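Long-range contacts in SnoK (Streptomyces nogalater, PDB 5EPA), which acts as a non-heme iron, 2-oxoglutarate-dependent carbocyclase in the biosynthesis of the polyketide nogalamycin: residues E75-Y80 and L128-H133; L120-K125 and S231-H236; D134-L139 and H216-V221. One frame throughout, in Å; residues are numbered along the deposited sequence.

Contact 1: E75-Y80 and L128-H133; sequences EVQVHY and LPTLVH. With FE (Fe (III) ion), chain G; AKG (2-oxoglutaric acid), chain H.
Gln77 and Leu131 supply the side-chain hydrogen bond of this contact, and a backbone bond between Val76 and Leu128 accompanies it. Gln77 carries CG anti to its carbonyl carbon (chi1 -61°), and the chain runs on extended until OE1 receives the N-H of Leu131 at 3.0 Å. The bond is nearly straight at the hydrogen (170°), although the donor stands well above the amide plane. An alanine in place of Gln77 would probably leave the N-H of Leu131 without its acceptor and open a gap beside Pro129 O. The backbone bond, Leu128 N to Val76 O at 2.8 Å, ties the loop ahead of strand 130-133 to strand 76-81. Gln77 and Val78 together face Trp69 in a classic beta bulge, where the chain turns its corner.

Van der Waals contacts fill in around these bonds. CG of Gln77 lies against the carbonyl oxygen of Pro129, and Leu128 CD1 reaches CA of Glu75, carbon on carbon, at 3.7 Å. Deeper in, Val78 CG2 meets Thr130 OG1 at 3.4 Å and also approaches O4 of 2-oxoglutarate.

Polar ligand contacts form the third group. Thr130 OG1 donates to O4 of 2-oxoglutarate at 2.8 Å. His133 places NE2 2.1 Å from the iron, while its other ring nitrogen, ND1, donates in the ring plane to Leu131 O at 2.9 Å. Asp135 and His222 complete the protein ligands of the metal.

Leu131 works through both polar groups of its backbone: its N-H is held by Gln77, and its carbonyl, together with the iron on NE2, is likely to restrain the rotation of the His133 ring, making it a second-shell support for a metal ligand.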
loop_
_atom_site.group_PDB
_atom_site.type_symbol
_atom_site.label_atom_id
_atom_site.label_comp_id
_atom_site.label_asym_id
_atom_site.label_seq_id
_atom_site.Cartn_x
_atom_site.Cartn_y
_atom_site.Cartn_z
ATOM N N GLU A 75 7.244 -20.399 -1.649
ATOM C CA GLU A 75 6.687 -19.510 -2.662
ATOM C C GLU A 75 6.303 -18.199 -2.035
ATOM O O GLU A 75 5.197 -17.702 -2.207
ATOM C CB GLU A 75 5.516 -20.173 -3.357
ATOM C CG GLU A 75 5.935 -21.447 -4.047
ATOM C CD GLU A 75 4.848 -22.103 -4.890
ATOM O OE1 GLU A 75 3.990 -21.389 -5.476
ATOM O OE2 GLU A 75 4.853 -23.369 -4.967
ATOM N N VAL A 76 7.252 -17.621 -1.316
ATOM C CA VAL A 76 7.009 -16.395 -0.606
ATOM C C VAL A 76 7.135 -15.220 -1.556
ATOM O O VAL A 76 8.189 -14.985 -2.109
ATOM C CB VAL A 76 7.988 -16.219 0.568
ATOM C CG1 VAL A 76 7.700 -14.919 1.334
ATOM C CG2 VAL A 76 7.916 -17.403 1.529
ATOM N N GLN A 77 6.076 -14.434 -1.699
ATOM C CA GLN A 77 6.150 -13.117 -2.333
ATOM C C GLN A 77 6.581 -12.042 -1.347
ATOM O O GLN A 77 7.455 -11.245 -1.646
ATOM C CB GLN A 77 4.801 -12.739 -2.954
ATOM C CG GLN A 77 4.371 -13.704 -4.024
ATOM C CD GLN A 77 2.992 -13.435 -4.594
ATOM O OE1 GLN A 77 2.559 -12.297 -4.764
ATOM N NE2 GLN A 77 2.274 -14.509 -4.847
ATOM N N VAL A 78 5.920 -11.988 -0.190
ATOM C CA VAL A 78 6.190 -10.981 0.824
ATOM C C VAL A 78 5.973 -11.564 2.212
ATOM O O VAL A 78 5.065 -12.380 2.414
ATOM C CB VAL A 78 5.258 -9.783 0.659
ATOM C CG1 VAL A 78 5.605 -8.705 1.653
ATOM C CG2 VAL A 78 5.354 -9.180 -0.718
ATOM N N HIS A 79 6.842 -11.215 3.160
ATOM C CA HIS A 79 6.573 -11.502 4.600
ATOM C C HIS A 79 5.889 -10.292 5.162
ATOM O O HIS A 79 6.379 -9.168 4.956
ATOM C CB HIS A 79 7.824 -11.774 5.399
ATOM C CG HIS A 79 8.331 -13.159 5.249
ATOM N ND1 HIS A 79 9.662 -13.442 5.057
ATOM C CD2 HIS A 79 7.692 -14.350 5.242
ATOM C CE1 HIS A 79 9.826 -14.751 4.933
ATOM N NE2 HIS A 79 8.643 -15.326 5.065
ATOM N N TYR A 80 4.772 -10.487 5.865
ATOM C CA TYR A 80 4.041 -9.340 6.354
ATOM C C TYR A 80 3.506 -9.478 7.771
ATOM O O TYR A 80 3.396 -10.572 8.302
ATOM C CB TYR A 80 2.891 -8.994 5.405
ATOM C CG TYR A 80 1.742 -9.969 5.432
ATOM C CD1 TYR A 80 1.723 -11.064 4.614
ATOM C CD2 TYR A 80 0.625 -9.736 6.234
ATOM C CE1 TYR A 80 0.639 -11.951 4.604
ATOM C CE2 TYR A 80 -0.464 -10.620 6.232
ATOM C CZ TYR A 80 -0.437 -11.729 5.414
ATOM O OH TYR A 80 -1.482 -12.594 5.407
ATOM N N LEU A 128 9.665 -14.429 -4.406
ATOM C CA LEU A 128 9.058 -14.266 -5.715
ATOM C C LEU A 128 8.668 -12.816 -5.963
ATOM O O LEU A 128 8.586 -12.014 -5.019
ATOM C CB LEU A 128 7.806 -15.149 -5.807
ATOM C CG LEU A 128 8.035 -16.669 -5.799
ATOM C CD1 LEU A 128 6.687 -17.368 -5.722
ATOM C CD2 LEU A 128 8.796 -17.136 -7.033
ATOM N N PRO A 129 8.393 -12.475 -7.222
ATOM C CA PRO A 129 7.749 -11.199 -7.465
ATOM C C PRO A 129 6.405 -11.155 -6.766
ATOM O O PRO A 129 5.776 -12.190 -6.576
ATOM C CB PRO A 129 7.508 -11.201 -9.008
ATOM C CG PRO A 129 8.444 -12.206 -9.554
ATOM C CD PRO A 129 8.593 -13.238 -8.473
ATOM N N THR A 130 5.968 -9.960 -6.400
ATOM C CA THR A 130 4.608 -9.766 -5.906
ATOM C C THR A 130 3.672 -9.690 -7.125
ATOM O O THR A 130 3.774 -8.795 -7.957
ATOM C CB THR A 130 4.466 -8.488 -5.099
ATOM O OG1 THR A 130 5.412 -8.479 -4.027
ATOM C CG2 THR A 130 3.074 -8.400 -4.526
ATOM N N LEU A 131 2.767 -10.639 -7.205
ATOM C CA LEU A 131 1.888 -10.778 -8.330
ATOM C C LEU A 131 1.049 -9.516 -8.534
ATOM O O LEU A 131 0.509 -8.923 -7.603
ATOM C CB LEU A 131 1.001 -12.016 -8.144
ATOM C CG LEU A 131 0.044 -12.405 -9.313
ATOM C CD1 LEU A 131 0.777 -12.872 -10.558
ATOM C CD2 LEU A 131 -0.918 -13.485 -8.833
ATOM N N VAL A 132 0.919 -9.147 -9.800
ATOM C CA VAL A 132 0.150 -7.973 -10.208
ATOM C C VAL A 132 -1.297 -7.995 -9.670
ATOM O O VAL A 132 -1.953 -9.025 -9.674
ATOM C CB VAL A 132 0.146 -7.830 -11.763
ATOM C CG1 VAL A 132 -0.567 -9.015 -12.421
ATOM C CG2 VAL A 132 -0.509 -6.533 -12.209
ATOM N N HIS A 133 -1.780 -6.823 -9.260
ATOM C CA HIS A 133 -3.146 -6.675 -8.746
ATOM C C HIS A 133 -3.509 -5.222 -8.612
ATOM O O HIS A 133 -2.660 -4.358 -8.783
ATOM C CB HIS A 133 -3.261 -7.349 -7.347
ATOM C CG HIS A 133 -2.387 -6.716 -6.294
ATOM N ND1 HIS A 133 -1.029 -6.931 -6.226
ATOM C CD2 HIS A 133 -2.680 -5.854 -5.282
ATOM C CE1 HIS A 133 -0.524 -6.225 -5.220
ATOM N NE2 HIS A 133 -1.496 -5.517 -4.642
HETATM FE FE FE G . -1.194 -3.814 -3.431
HETATM C C1 AKG H . 0.735 -2.529 -1.883
HETATM O O1 AKG H . 1.312 -1.708 -1.126
HETATM O O2 AKG H . -0.465 -2.475 -2.263
HETATM C C2 AKG H . 1.469 -3.691 -2.379
HETATM O O5 AKG H . 0.816 -4.416 -3.114
HETATM C C3 AKG H . 2.906 -3.934 -1.995
HETATM C C4 AKG H . 3.504 -5.285 -2.398
HETATM C C5 AKG H . 4.990 -5.353 -1.999
HETATM O O3 AKG H . 5.468 -4.627 -1.068
HETATM O O4 AKG H . 5.747 -6.130 -2.587
HETATM O O HOH W 1 -1.729 -4.919 -1.651
#

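Contact 2: L120-K125 and S231-H236. With AKG (2-oxoglutaric acid), chain H.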
loop_
_atom_site.group_PDB
_atom_site.type_symbol
_atom_site.label_atom_id
_atom_site.label_comp_id
_atom_site.label_asym_id
_atom_site.label_seq_id
_atom_site.Cartn_x
_atom_site.Cartn_y
_atom_site.Cartn_z
ATOM N N LEU A 120 5.981 -4.817 5.238
ATOM C CA LEU A 120 6.125 -5.534 3.935
ATOM C C LEU A 120 7.583 -5.805 3.598
ATOM O O LEU A 120 8.315 -4.925 3.120
ATOM C CB LEU A 120 5.492 -4.721 2.801
ATOM C CG LEU A 120 3.994 -4.438 2.939
ATOM C CD1 LEU A 120 3.666 -3.232 2.054
ATOM C CD2 LEU A 120 3.132 -5.637 2.596
ATOM N N VAL A 121 8.006 -7.032 3.880
ATOM C CA VAL A 121 9.435 -7.408 3.842
ATOM C C VAL A 121 9.688 -8.377 2.717
ATOM O O VAL A 121 8.899 -9.315 2.520
ATOM C CB VAL A 121 9.874 -8.067 5.169
ATOM C CG1 VAL A 121 11.200 -8.789 5.031
ATOM C CG2 VAL A 121 10.023 -7.019 6.257
ATOM N N LYS A 122 10.766 -8.158 1.974
ATOM C CA LYS A 122 11.237 -9.160 1.001
ATOM C C LYS A 122 12.673 -9.571 1.323
ATOM O O LYS A 122 13.557 -8.745 1.247
ATOM C CB LYS A 122 11.169 -8.658 -0.460
ATOM C CG LYS A 122 9.773 -8.672 -1.097
ATOM C CD LYS A 122 9.864 -8.324 -2.588
ATOM C CE LYS A 122 8.496 -8.194 -3.277
ATOM N NZ LYS A 122 7.991 -9.493 -3.764
ATOM N N GLU A 123 12.883 -10.840 1.639
ATOM C CA GLU A 123 14.200 -11.331 1.923
ATOM C C GLU A 123 14.938 -11.568 0.610
ATOM O O GLU A 123 14.320 -11.971 -0.379
ATOM C CB GLU A 123 14.135 -12.641 2.693
ATOM C CG GLU A 123 13.554 -12.535 4.098
ATOM C CD GLU A 123 14.484 -11.853 5.131
ATOM O OE1 GLU A 123 15.746 -11.838 4.933
ATOM O OE2 GLU A 123 13.926 -11.336 6.175
ATOM N N PRO A 124 16.258 -11.324 0.602
ATOM C CA PRO A 124 17.064 -11.470 -0.609
ATOM C C PRO A 124 17.204 -12.911 -1.039
ATOM O O PRO A 124 17.417 -13.782 -0.214
ATOM C CB PRO A 124 18.423 -10.914 -0.198
ATOM C CG PRO A 124 18.479 -11.069 1.312
ATOM C CD PRO A 124 17.059 -10.915 1.772
ATOM N N LYS A 125 16.979 -13.157 -2.328
ATOM C CA LYS A 125 17.139 -14.486 -2.943
ATOM C C LYS A 125 16.145 -15.555 -2.463
ATOM O O LYS A 125 16.265 -16.706 -2.844
ATOM C CB LYS A 125 18.570 -14.998 -2.736
ATOM C CG LYS A 125 19.620 -13.970 -3.118
ATOM C CD LYS A 125 20.859 -14.594 -3.756
ATOM C CE LYS A 125 21.591 -13.581 -4.634
ATOM N NZ LYS A 125 22.084 -12.435 -3.813
ATOM N N SER A 231 20.430 -7.728 0.129
ATOM C CA SER A 231 19.911 -7.054 1.327
ATOM C C SER A 231 18.406 -7.133 1.418
ATOM O O SER A 231 17.701 -7.052 0.405
ATOM C CB SER A 231 20.294 -5.579 1.298
ATOM O OG SER A 231 21.666 -5.471 1.393
ATOM N N VAL A 232 17.929 -7.202 2.648
ATOM C CA VAL A 232 16.530 -7.202 2.930
ATOM C C VAL A 232 15.877 -5.929 2.378
ATOM O O VAL A 232 16.427 -4.847 2.470
ATOM C CB VAL A 232 16.278 -7.272 4.477
ATOM C CG1 VAL A 232 14.784 -7.156 4.739
ATOM C CG2 VAL A 232 16.753 -8.575 5.081
ATOM N N ARG A 233 14.671 -6.065 1.872
ATOM C CA ARG A 233 13.828 -4.885 1.568
ATOM C C ARG A 233 12.730 -4.741 2.591
ATOM O O ARG A 233 12.003 -5.696 2.849
ATOM C CB ARG A 233 13.121 -5.040 0.222
ATOM C CG ARG A 233 12.304 -3.833 -0.125
ATOM C CD ARG A 233 11.170 -4.167 -1.075
ATOM N NE ARG A 233 9.977 -4.478 -0.332
ATOM C CZ ARG A 233 8.807 -4.840 -0.851
ATOM N NH1 ARG A 233 8.589 -4.974 -2.171
ATOM N NH2 ARG A 233 7.830 -5.099 -0.003
ATOM N N MET A 234 12.552 -3.554 3.143
ATOM C CA MET A 234 11.401 -3.328 4.024
ATOM C C MET A 234 10.674 -2.086 3.606
ATOM O O MET A 234 11.241 -1.003 3.589
ATOM C CB MET A 234 11.785 -3.205 5.503
ATOM C CG MET A 234 10.553 -2.977 6.380
ATOM S SD MET A 234 10.788 -2.638 8.159
ATOM C CE MET A 234 11.593 -4.142 8.680
ATOM N N ALA A 235 9.384 -2.248 3.319
ATOM C CA ALA A 235 8.499 -1.109 3.218
ATOM C C ALA A 235 7.384 -1.205 4.267
ATOM O O ALA A 235 7.160 -2.263 4.872
ATOM C CB ALA A 235 7.901 -1.020 1.824
ATOM N N HIS A 236 6.665 -0.094 4.436
ATOM C CA HIS A 236 5.474 -0.054 5.253
ATOM C C HIS A 236 4.348 0.503 4.413
ATOM O O HIS A 236 4.405 1.637 3.965
ATOM C CB HIS A 236 5.665 0.814 6.498
ATOM C CG HIS A 236 4.728 0.477 7.615
ATOM N ND1 HIS A 236 5.045 -0.426 8.595
ATOM C CD2 HIS A 236 3.450 0.844 7.846
ATOM C CE1 HIS A 236 4.018 -0.586 9.408
ATOM N NE2 HIS A 236 3.037 0.187 8.981
HETATM C C1 AKG H . 0.735 -2.529 -1.883
HETATM O O1 AKG H . 1.312 -1.708 -1.126
HETATM O O2 AKG H . -0.465 -2.475 -2.263
HETATM C C2 AKG H . 1.469 -3.691 -2.379
HETATM O O5 AKG H . 0.816 -4.416 -3.114
HETATM C C3 AKG H . 2.906 -3.934 -1.995
HETATM C C4 AKG H . 3.504 -5.285 -2.398
HETATM C C5 AKG H . 4.990 -5.353 -1.999
HETATM O O3 AKG H . 5.468 -4.627 -1.068
HETATM O O4 AKG H . 5.747 -6.130 -2.587
#
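Lys122 and Arg233 lie side by side and point the same way, as an antiparallel hydrogen-bonded pair between strands 120-122 and 233-236. Arg233 starts with CG anti to its backbone N (chi1 -178°) and then bends at chi3 (92°), which carries NE out of the extended line. CG of Lys122 sits 3.9 Å above the plane of the guanidinium, over its centre, as an aliphatic lid. A bend at chi4 in the lysine takes NZ to Gln77 O and Thr130 OG1. NZ stays 4.8 Å from NH1 of Arg233, a repulsion that these bonds and the ligand carboxylate probably offset.

The edge of the guanidinium does the polar work. NH2 donates to O3 of 2-oxoglutarate at 2.6 Å and weakly to O4, while NH1 donates to O4 at 3.1 Å and to Gly162 O. NH2 also reaches Leu120 O at 3.2 Å, in the guanidinium plane but high above the carbonyl plane. Ala235 N meets the same oxygen from the opposite face, so Leu120 O holds two donors at once. Leu120 CD1 lies 3.9 Å from O3 of 2-oxoglutarate.

Val121 and Met234, a non-hydrogen-bonded pair, turn to the other face, where helix 47-64 packs on Met234. Val121 CG2 meets Met234 CE at 4.1 Å, and its CG1 touches Val232 CG1 at 3.9 Å.

Such a division, apolar packing against a helix on one face and a ligand-binding arginine on the other, belongs to the double-stranded beta-helix of the cupin clan, in which 2-oxoglutarate oxygenases commonly grip the distal carboxylate with a basic side chain.

Contact 3: D134-L139 and H216-V221; sequences DDETGL and HHCRTV. With FE (Fe (III) ion), chain G; AKG (2-oxoglutaric acid), chain H.
Asp135 and His216 meet where the metal site adjoins the end of strand 213-217. The aspartate gives OD1 to the iron at 1.9 Å and presents OD2 to His216, whose NE2 donates at 2.8 Å on the syn side of the carboxylate. The two side chains cross at about a right angle, with carboxylate and ring planes 49° apart and the bond itself bent. The same NE2 has a second, weak bond to O2 of 2-oxoglutarate. A water joins Asp135 OD2 to His216 O.

The tight part of the contact gathers around the carbonyl of Cys218, within the type I turn from His217 to Thr220. Its oxygen accepts Glu136 N at 2.8 Å, in the carbonyl plane and on a lone pair, and Glu136 CB rests against that oxygen at 3.2 Å. The N-H of Asp135 is shared between Cys218 O, a weak bond at 3.2 Å, and a water 3.0 Å from Asp135 N, which also bonds to His217 O and Thr220 O. Beside it, CB of Asp134 approaches the carbonyl oxygens of Cys218, Arg219 and Thr220, while Asp134 OD1 accepts Thr137 N in an Asx motif and OD2 forms a salt bridge with Arg173.

The looser side lies at the partly exposed Arg219. Its long chain, extended from CG to NE, brings NE to Glu136 OE2 at 3.0 Å in a salt bridge. OE2 is met on its syn side, with NE 28° out of the carboxylate plane, and NH2 adds a weak bond.

Asp135 is thus held through both carboxylate oxygens: OD1 by the metal, OD2 by His216, a water and, weakly, Thr149. Sharing the second oxygen among these donors is likely to restrain the carboxylate's rotation and to favour iron binding through OD1 alone.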
loop_
_atom_site.group_PDB
_atom_site.type_symbol
_atom_site.label_atom_id
_atom_site.label_comp_id
_atom_site.label_asym_id
_atom_site.label_seq_id
_atom_site.Cartn_x
_atom_site.Cartn_y
_atom_site.Cartn_z
ATOM N N ASP A 134 -4.764 -4.948 -8.282
ATOM C CA ASP A 134 -5.128 -3.664 -7.708
ATOM C C ASP A 134 -5.598 -3.923 -6.277
ATOM O O ASP A 134 -5.825 -5.061 -5.891
ATOM C CB ASP A 134 -6.167 -2.913 -8.503
ATOM C CG ASP A 134 -7.553 -3.610 -8.547
ATOM O OD1 ASP A 134 -8.018 -4.157 -7.523
ATOM O OD2 ASP A 134 -8.185 -3.565 -9.640
ATOM N N ASP A 135 -5.618 -2.887 -5.460
ATOM C CA ASP A 135 -5.838 -3.091 -4.018
ATOM C C ASP A 135 -7.322 -3.180 -3.720
ATOM O O ASP A 135 -7.728 -3.903 -2.830
ATOM C CB ASP A 135 -5.188 -1.979 -3.234
ATOM C CG ASP A 135 -3.660 -2.057 -3.227
ATOM O OD1 ASP A 135 -3.002 -3.157 -3.298
ATOM O OD2 ASP A 135 -3.115 -0.939 -3.141
ATOM N N GLU A 136 -8.121 -2.453 -4.495
ATOM C CA GLU A 136 -9.557 -2.454 -4.353
ATOM C C GLU A 136 -10.115 -3.858 -4.293
ATOM O O GLU A 136 -11.019 -4.161 -3.508
ATOM C CB GLU A 136 -10.179 -1.646 -5.512
ATOM C CG GLU A 136 -11.685 -1.639 -5.586
ATOM C CD GLU A 136 -12.210 -0.808 -6.765
ATOM O OE1 GLU A 136 -11.969 -1.159 -7.962
ATOM O OE2 GLU A 136 -12.864 0.237 -6.482
ATOM N N THR A 137 -9.608 -4.711 -5.138
ATOM C CA THR A 137 -10.131 -6.060 -5.274
ATOM C C THR A 137 -10.087 -6.842 -3.945
ATOM O O THR A 137 -10.997 -7.590 -3.610
ATOM C CB THR A 137 -9.315 -6.803 -6.347
ATOM O OG1 THR A 137 -9.469 -6.130 -7.634
ATOM C CG2 THR A 137 -9.740 -8.235 -6.476
ATOM N N GLY A 138 -9.007 -6.655 -3.194
ATOM C CA GLY A 138 -8.819 -7.317 -1.910
ATOM C C GLY A 138 -9.165 -6.541 -0.631
ATOM O O GLY A 138 -8.922 -7.032 0.472
ATOM N N LEU A 139 -9.732 -5.344 -0.760
ATOM C CA LEU A 139 -10.188 -4.569 0.397
ATOM C C LEU A 139 -11.626 -4.900 0.715
ATOM O O LEU A 139 -12.473 -4.889 -0.167
ATOM C CB LEU A 139 -10.078 -3.075 0.133
ATOM C CG LEU A 139 -8.642 -2.516 0.191
ATOM C CD1 LEU A 139 -8.609 -1.109 -0.366
ATOM C CD2 LEU A 139 -8.047 -2.514 1.586
ATOM N N HIS A 216 -0.155 5.223 -4.323
ATOM C CA HIS A 216 -0.942 4.715 -5.461
ATOM C C HIS A 216 -2.415 4.531 -5.124
ATOM O O HIS A 216 -2.783 4.021 -4.057
ATOM C CB HIS A 216 -0.310 3.402 -6.079
ATOM C CG HIS A 216 -0.376 2.200 -5.194
ATOM N ND1 HIS A 216 0.613 1.892 -4.301
ATOM C CD2 HIS A 216 -1.331 1.253 -5.032
ATOM C CE1 HIS A 216 0.277 0.811 -3.620
ATOM N NE2 HIS A 216 -0.875 0.377 -4.079
ATOM N N HIS A 217 -3.244 4.899 -6.089
ATOM C CA HIS A 217 -4.693 4.739 -5.980
ATOM C C HIS A 217 -5.132 3.277 -5.875
ATOM O O HIS A 217 -4.435 2.369 -6.317
ATOM C CB HIS A 217 -5.357 5.404 -7.158
ATOM C CG HIS A 217 -6.837 5.551 -7.023
ATOM N ND1 HIS A 217 -7.718 4.582 -7.440
ATOM C CD2 HIS A 217 -7.593 6.577 -6.571
ATOM C CE1 HIS A 217 -8.956 4.990 -7.231
ATOM N NE2 HIS A 217 -8.908 6.200 -6.702
ATOM N N CYS A 218 -6.277 3.045 -5.243
ATOM C CA CYS A 218 -6.770 1.665 -4.979
ATOM C C CYS A 218 -7.148 0.887 -6.249
ATOM O O CYS A 218 -7.342 -0.322 -6.208
ATOM C CB CYS A 218 -7.958 1.644 -4.002
ATOM S SG CYS A 218 -9.462 2.495 -4.598
ATOM N N ARG A 219 -7.257 1.592 -7.365
ATOM C CA ARG A 219 -7.490 0.980 -8.685
ATOM C C ARG A 219 -6.290 0.919 -9.571
ATOM O O ARG A 219 -6.373 0.372 -10.677
ATOM C CB ARG A 219 -8.590 1.716 -9.423
ATOM C CG ARG A 219 -9.936 1.368 -8.871
ATOM C CD ARG A 219 -11.012 2.103 -9.611
ATOM N NE ARG A 219 -12.242 1.996 -8.862
ATOM C CZ ARG A 219 -13.402 2.473 -9.276
ATOM N NH1 ARG A 219 -13.487 3.076 -10.432
ATOM N NH2 ARG A 219 -14.463 2.347 -8.514
ATOM N N THR A 220 -5.182 1.506 -9.132
ATOM C CA THR A 220 -3.960 1.466 -9.910
ATOM C C THR A 220 -3.412 0.037 -9.886
ATOM O O THR A 220 -3.194 -0.543 -8.816
ATOM C CB THR A 220 -2.919 2.438 -9.381
ATOM O OG1 THR A 220 -3.451 3.758 -9.459
ATOM C CG2 THR A 220 -1.621 2.354 -10.213
ATOM N N VAL A 221 -3.217 -0.524 -11.071
ATOM C CA VAL A 221 -2.623 -1.830 -11.203
ATOM C C VAL A 221 -1.139 -1.711 -10.851
ATOM O O VAL A 221 -0.425 -0.864 -11.407
ATOM C CB VAL A 221 -2.839 -2.404 -12.611
ATOM C CG1 VAL A 221 -2.118 -3.718 -12.801
ATOM C CG2 VAL A 221 -4.313 -2.633 -12.838
HETATM FE FE FE G . -1.194 -3.814 -3.431
HETATM C C1 AKG H . 0.735 -2.529 -1.883
HETATM O O1 AKG H . 1.312 -1.708 -1.126
HETATM O O2 AKG H . -0.465 -2.475 -2.263
HETATM C C2 AKG H . 1.469 -3.691 -2.379
HETATM O O5 AKG H . 0.816 -4.416 -3.114
HETATM C C3 AKG H . 2.906 -3.934 -1.995
HETATM C C4 AKG H . 3.504 -5.285 -2.398
HETATM C C5 AKG H . 4.990 -5.353 -1.999
HETATM O O3 AKG H . 5.468 -4.627 -1.068
HETATM O O4 AKG H . 5.747 -6.130 -2.587
HETATM O O HOH W 2 -3.984 1.353 -2.948
HETATM O O HOH W 3 -4.230 -0.307 -6.303
HETATM O O HOH W 1 -1.729 -4.919 -1.651
#

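In the fold
All three contacts touch 2-oxoglutarate. Contact 2 binds its C5 carboxylate, contact 1 adds a bond to the same group and also supplies a histidine to the iron, and contact 3 supplies the aspartate at the metal end. Contacts 1 and 2, with centres about 11 Å apart, are joined by Lys122 NZ through its bonds to Thr130 OG1 and Gln77 O. Contacts 1 and 3, about 15 Å apart between centres, share the iron and its water, and Val132 packs on Val221 between them. Contacts 2 and 3 lie on opposite sides of the chain's centre, about 21 Å apart between centres; their nearest atoms are about 8 Å apart, and the cosubstrate touches both.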